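Local coordinates for putative heme binding protein (Tannerella forsythia, PDB 6EU8) that probably binds heme, as a member of the HmuY-like family of bacterial heme-binding proteins, and is seen here without heme, at residues D176-N179 with E183-H186; H38-E43 with M114-N119. All blocks are in the same frame, centred on the assembly; numbering follows the deposited sequence.

Interaction 1: residues D176-N179 with E183-H186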
loop_
_atom_site.group_PDB
_atom_site.type_symbol
_atom_site.label_atom_id
_atom_site.label_comp_id
_atom_site.label_asym_id
_atom_site.label_seq_id
_atom_site.Cartn_x
_atom_site.Cartn_y
_atom_site.Cartn_z
ATOM N N ASP A 176 -4.094 11.238 5.664
ATOM C CA ASP A 176 -3.230 11.162 6.848
ATOM C C ASP A 176 -2.277 9.970 6.786
ATOM O O ASP A 176 -2.635 8.891 6.270
ATOM C CB ASP A 176 -4.060 11.062 8.155
ATOM C CG ASP A 176 -5.125 12.177 8.299
ATOM O OD1 ASP A 176 -6.274 12.007 7.792
ATOM O OD2 ASP A 176 -4.830 13.212 8.975
ATOM N N ALA A 177 -1.078 10.166 7.335
ATOM C CA ALA A 177 -0.075 9.086 7.520
ATOM C C ALA A 177 0.269 8.799 8.976
ATOM O O ALA A 177 1.048 7.864 9.261
ATOM C CB ALA A 177 1.182 9.435 6.777
ATOM N N THR A 178 -0.293 9.598 9.889
ATOM C CA THR A 178 -0.158 9.393 11.316
ATOM C C THR A 178 -1.534 9.486 11.981
ATOM O O THR A 178 -2.444 10.097 11.436
ATOM C CB THR A 178 0.752 10.469 11.971
ATOM O OG1 THR A 178 0.107 11.751 11.936
ATOM C CG2 THR A 178 2.067 10.628 11.235
ATOM N N ASN A 179 -1.649 8.931 13.175
ATOM C CA ASN A 179 -2.842 9.095 14.034
ATOM C C ASN A 179 -2.751 10.432 14.808
ATOM O O ASN A 179 -1.865 11.233 14.567
ATOM C CB ASN A 179 -3.039 7.862 14.947
ATOM C CG ASN A 179 -1.987 7.744 16.063
ATOM O OD1 ASN A 179 -1.083 8.570 16.189
ATOM N ND2 ASN A 179 -2.110 6.701 16.857
ATOM N N GLU A 183 1.759 8.976 15.619
ATOM C CA GLU A 183 2.421 7.661 15.382
ATOM C C GLU A 183 2.349 7.341 13.873
ATOM O O GLU A 183 1.252 7.318 13.303
ATOM C CB GLU A 183 1.791 6.528 16.192
ATOM C CG GLU A 183 2.507 5.190 15.987
ATOM C CD GLU A 183 1.872 3.996 16.668
ATOM O OE1 GLU A 183 0.683 4.033 17.028
ATOM O OE2 GLU A 183 2.562 2.964 16.747
ATOM N N LYS A 184 3.510 7.161 13.240
ATOM C CA LYS A 184 3.563 6.855 11.785
ATOM C C LYS A 184 3.008 5.473 11.462
ATOM O O LYS A 184 3.236 4.507 12.181
ATOM C CB LYS A 184 4.999 6.951 11.237
ATOM C CG LYS A 184 5.629 8.315 11.312
ATOM C CD LYS A 184 6.963 8.356 10.582
ATOM C CE LYS A 184 7.615 9.716 10.747
ATOM N NZ LYS A 184 8.837 9.921 9.948
ATOM N N GLY A 185 2.298 5.362 10.327
ATOM C CA GLY A 185 1.785 4.068 9.829
ATOM C C GLY A 185 0.283 3.855 9.935
ATOM O O GLY A 185 -0.224 2.794 9.548
ATOM N N HIS A 186 -0.434 4.859 10.453
ATOM C CA HIS A 186 -1.893 4.868 10.466
ATOM C C HIS A 186 -2.294 5.648 9.231
ATOM O O HIS A 186 -2.205 6.892 9.188
ATOM C CB HIS A 186 -2.446 5.468 11.759
ATOM C CG HIS A 186 -2.083 4.699 12.989
ATOM N ND1 HIS A 186 -2.826 3.628 13.453
ATOM C CD2 HIS A 186 -1.074 4.866 13.878
ATOM C CE1 HIS A 186 -2.269 3.158 14.555
ATOM N NE2 HIS A 186 -1.193 3.872 14.818
HETATM O O HOH W 1 -4.646 8.123 10.065
HETATM O O HOH W 2 -0.392 5.864 19.054
#

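Interaction 2: residues H38-E43 with M114-N119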
loop_
_atom_site.group_PDB
_atom_site.type_symbol
_atom_site.label_atom_id
_atom_site.label_comp_id
_atom_site.label_asym_id
_atom_site.label_seq_id
_atom_site.Cartn_x
_atom_site.Cartn_y
_atom_site.Cartn_z
ATOM N N HIS A 38 -2.370 -9.964 7.297
ATOM C CA HIS A 38 -1.572 -11.203 7.334
ATOM C C HIS A 38 -0.083 -10.888 7.261
ATOM O O HIS A 38 0.326 -9.930 6.596
ATOM C CB HIS A 38 -1.860 -12.103 6.142
ATOM C CG HIS A 38 -3.279 -12.575 6.058
ATOM N ND1 HIS A 38 -3.718 -13.710 6.705
ATOM C CD2 HIS A 38 -4.354 -12.055 5.427
ATOM C CE1 HIS A 38 -5.004 -13.884 6.451
ATOM N NE2 HIS A 38 -5.420 -12.890 5.685
ATOM N N ARG A 39 0.724 -11.695 7.938
ATOM C CA ARG A 39 2.181 -11.631 7.849
ATOM C C ARG A 39 2.638 -11.850 6.398
ATOM O O ARG A 39 2.109 -12.721 5.699
ATOM C CB ARG A 39 2.806 -12.707 8.766
ATOM C CG ARG A 39 4.329 -12.760 8.802
ATOM C CD ARG A 39 4.806 -13.894 9.724
ATOM N NE ARG A 39 6.255 -14.080 9.797
ATOM C CZ ARG A 39 7.007 -14.649 8.864
ATOM N NH1 ARG A 39 6.447 -15.080 7.754
ATOM N NH2 ARG A 39 8.323 -14.767 9.034
ATOM N N ASP A 40 3.578 -11.027 5.938
ATOM C CA ASP A 40 4.188 -11.167 4.595
ATOM C C ASP A 40 4.556 -12.622 4.302
ATOM O O ASP A 40 5.116 -13.292 5.180
ATOM C CB ASP A 40 5.386 -10.200 4.473
ATOM C CG ASP A 40 6.119 -10.315 3.149
ATOM O OD1 ASP A 40 6.912 -11.265 3.006
ATOM O OD2 ASP A 40 5.897 -9.442 2.256
ATOM N N PHE A 41 4.235 -13.096 3.079
ATOM C CA PHE A 41 4.357 -14.520 2.670
ATOM C C PHE A 41 5.678 -14.933 2.002
ATOM O O PHE A 41 5.845 -16.106 1.622
ATOM C CB PHE A 41 3.161 -14.922 1.725
ATOM C CG PHE A 41 1.782 -14.650 2.306
ATOM C CD1 PHE A 41 1.362 -15.281 3.466
ATOM C CD2 PHE A 41 0.902 -13.767 1.702
ATOM C CE1 PHE A 41 0.095 -15.052 4.000
ATOM C CE2 PHE A 41 -0.360 -13.500 2.255
ATOM C CZ PHE A 41 -0.747 -14.144 3.419
ATOM N N SER A 42 6.652 -14.021 1.886
ATOM C CA SER A 42 7.904 -14.334 1.215
ATOM C C SER A 42 8.904 -15.050 2.157
ATOM O O SER A 42 8.707 -15.081 3.369
ATOM C CB SER A 42 8.503 -13.058 0.622
ATOM O OG SER A 42 9.030 -12.204 1.610
ATOM N N GLU A 43 9.973 -15.604 1.584
ATOM C CA GLU A 43 11.104 -16.034 2.396
ATOM C C GLU A 43 11.823 -14.746 2.887
ATOM O O GLU A 43 12.119 -13.866 2.095
ATOM C CB GLU A 43 12.070 -16.949 1.628
ATOM C CG GLU A 43 13.221 -17.417 2.491
ATOM C CD GLU A 43 14.113 -18.401 1.771
ATOM O OE1 GLU A 43 15.032 -17.969 1.028
ATOM O OE2 GLU A 43 13.827 -19.620 1.932
ATOM N N MET A 114 12.311 -4.545 0.705
ATOM C CA MET A 114 11.247 -4.070 1.607
ATOM C C MET A 114 11.462 -4.526 3.050
ATOM O O MET A 114 11.609 -5.728 3.303
ATOM C CB MET A 114 9.871 -4.505 1.124
ATOM C CG MET A 114 8.703 -3.830 1.855
ATOM S SD MET A 114 7.059 -4.487 1.450
ATOM C CE MET A 114 7.102 -5.998 2.343
ATOM N N LEU A 115 11.497 -3.582 4.006
ATOM C CA LEU A 115 11.755 -3.943 5.397
ATOM C C LEU A 115 10.626 -4.723 6.042
ATOM O O LEU A 115 9.473 -4.259 6.061
ATOM C CB LEU A 115 11.973 -2.690 6.268
ATOM C CG LEU A 115 13.342 -2.064 6.313
ATOM C CD1 LEU A 115 13.263 -0.763 7.111
ATOM C CD2 LEU A 115 14.330 -3.001 6.985
ATOM N N VAL A 116 10.963 -5.878 6.624
ATOM C CA VAL A 116 10.038 -6.649 7.447
ATOM C C VAL A 116 10.461 -6.849 8.922
ATOM O O VAL A 116 9.698 -7.388 9.706
ATOM C CB VAL A 116 9.709 -8.028 6.791
ATOM C CG1 VAL A 116 8.990 -7.848 5.459
ATOM C CG2 VAL A 116 10.967 -8.868 6.599
ATOM N N GLY A 117 11.642 -6.324 9.271
ATOM C CA GLY A 117 12.161 -6.407 10.658
ATOM C C GLY A 117 13.206 -5.310 10.818
ATOM O O GLY A 117 14.221 -5.290 10.109
ATOM N N PHE A 118 12.927 -4.402 11.759
ATOM C CA PHE A 118 13.766 -3.215 11.970
ATOM C C PHE A 118 13.720 -2.748 13.431
ATOM O O PHE A 118 12.644 -2.460 13.953
ATOM C CB PHE A 118 13.268 -2.096 11.060
ATOM C CG PHE A 118 13.962 -0.780 11.286
ATOM C CD1 PHE A 118 15.337 -0.676 11.098
ATOM C CD2 PHE A 118 13.247 0.343 11.700
ATOM C CE1 PHE A 118 15.999 0.527 11.322
ATOM C CE2 PHE A 118 13.900 1.548 11.910
ATOM C CZ PHE A 118 15.279 1.636 11.728
ATOM N N ASN A 119 14.894 -2.663 14.064
ATOM C CA ASN A 119 15.032 -2.049 15.415
ATOM C C ASN A 119 16.422 -1.485 15.602
ATOM O O ASN A 119 17.337 -1.858 14.843
ATOM C CB ASN A 119 14.689 -3.038 16.510
ATOM C CG ASN A 119 15.630 -4.237 16.569
ATOM O OD1 ASN A 119 16.718 -4.178 17.156
ATOM N ND2 ASN A 119 15.175 -5.368 16.037
#

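Interaction 1: residues D176-N179 with E183-H186
The amide of Asn179 lies nearly parallel to the His186 imidazole, offset from it, their planes 6° apart, and the two groups run alongside each other at the turn end of the beta hairpin formed by strands 169-178 and 184-194. Asn179 ND2 comes to 3.6 Å from His186 NE2 and meets the ring obliquely. Glu183 holds that ring nitrogen instead: His186 NE2 donates to Glu183 OE1 at 2.9 Å, within the ring plane but from above the carboxylate plane. A water joins Glu183 OE1 to Asn179 ND2, so all three polar groups are linked. With CG between its backbone N and carbonyl carbon (chi1 71°), Asn179 turns OD1 back over the turn, where it accepts from the backbone N of Glu183 at 2.9 Å and, weakly, from Lys181 N. Thr178 and Lys184 form an antiparallel non-hydrogen-bonded pair, their side chains on one face of the sheet, and Lys184 NZ reaches on to Asn147 and a bound malonate. Deeper in the hairpin, a second water donates to both Thr178 O and His186 O. Next to the chain's corner at Ala177, Gly185 N donates to Ala177 O at 3.0 Å, N-H...O angle 155°.

Interaction 2: residues H38-E43 with M114-N119
Asp40 and Met114 approach from opposite directions, and their meeting, with Val116 beside it, makes a small buried contact of 78 Å² without direct hydrogen bonds between the segments. Asp40 CB points at residues 114-119 and packs against Val116 CG1 at 4.4 Å. CG stands anti to the backbone N (chi1 177°), which carries the carboxylate inward from the loop after strand 35-39. There OD1 accepts twice from Ser42: from OG at 2.7 Å, on the syn lone pair, and from the backbone N at 3.0 Å, from above the carboxylate plane. The latter bond closes an Asx turn over residues 40-42. Trp44 NE1 is a further donor to OD1. The other oxygen, OD2, touches Met114 CE at 3.6 Å and accepts from Trp25 NE1, so both oxygens of this buried acid are satisfied and the rotation of the carboxylate is fixed. Such a set of donors would probably stabilise the carboxylate in its charged form. The Met114 chain bends at its last torsion (chi3 75°), placing the methyl against the acid. Val116 and Gly117 both face Thr129 of strand 127-136, a classic beta bulge in strand 115-117. Asp40 thus sits between strand 24-28, which supplies Trp25, and the corner that strand 115-117 makes beside strand 127-136, before the chain runs on into helix 120-124.

Residues 38-43 and 114-119 both precede residues 176-186 in the chain; the two contacts have centres 19 Å apart and come no nearer than about 10 Å between nearest atoms. Both reach the large antiparallel sheet: residues 176-179 and 183-186 belong to neighbouring strands, the last two of the chain, whereas residues 114-119 join it through strand 127-136. Residues 38-43 instead leave the four-stranded sheet, so interaction 2 ties two sheets together across 70 intervening residues, while interaction 1 closes a local hairpin. Both belong to the HmuY-like part of the chain; one is a local hairpin joint, the other a long-range joint between sheets of a mainly beta fold.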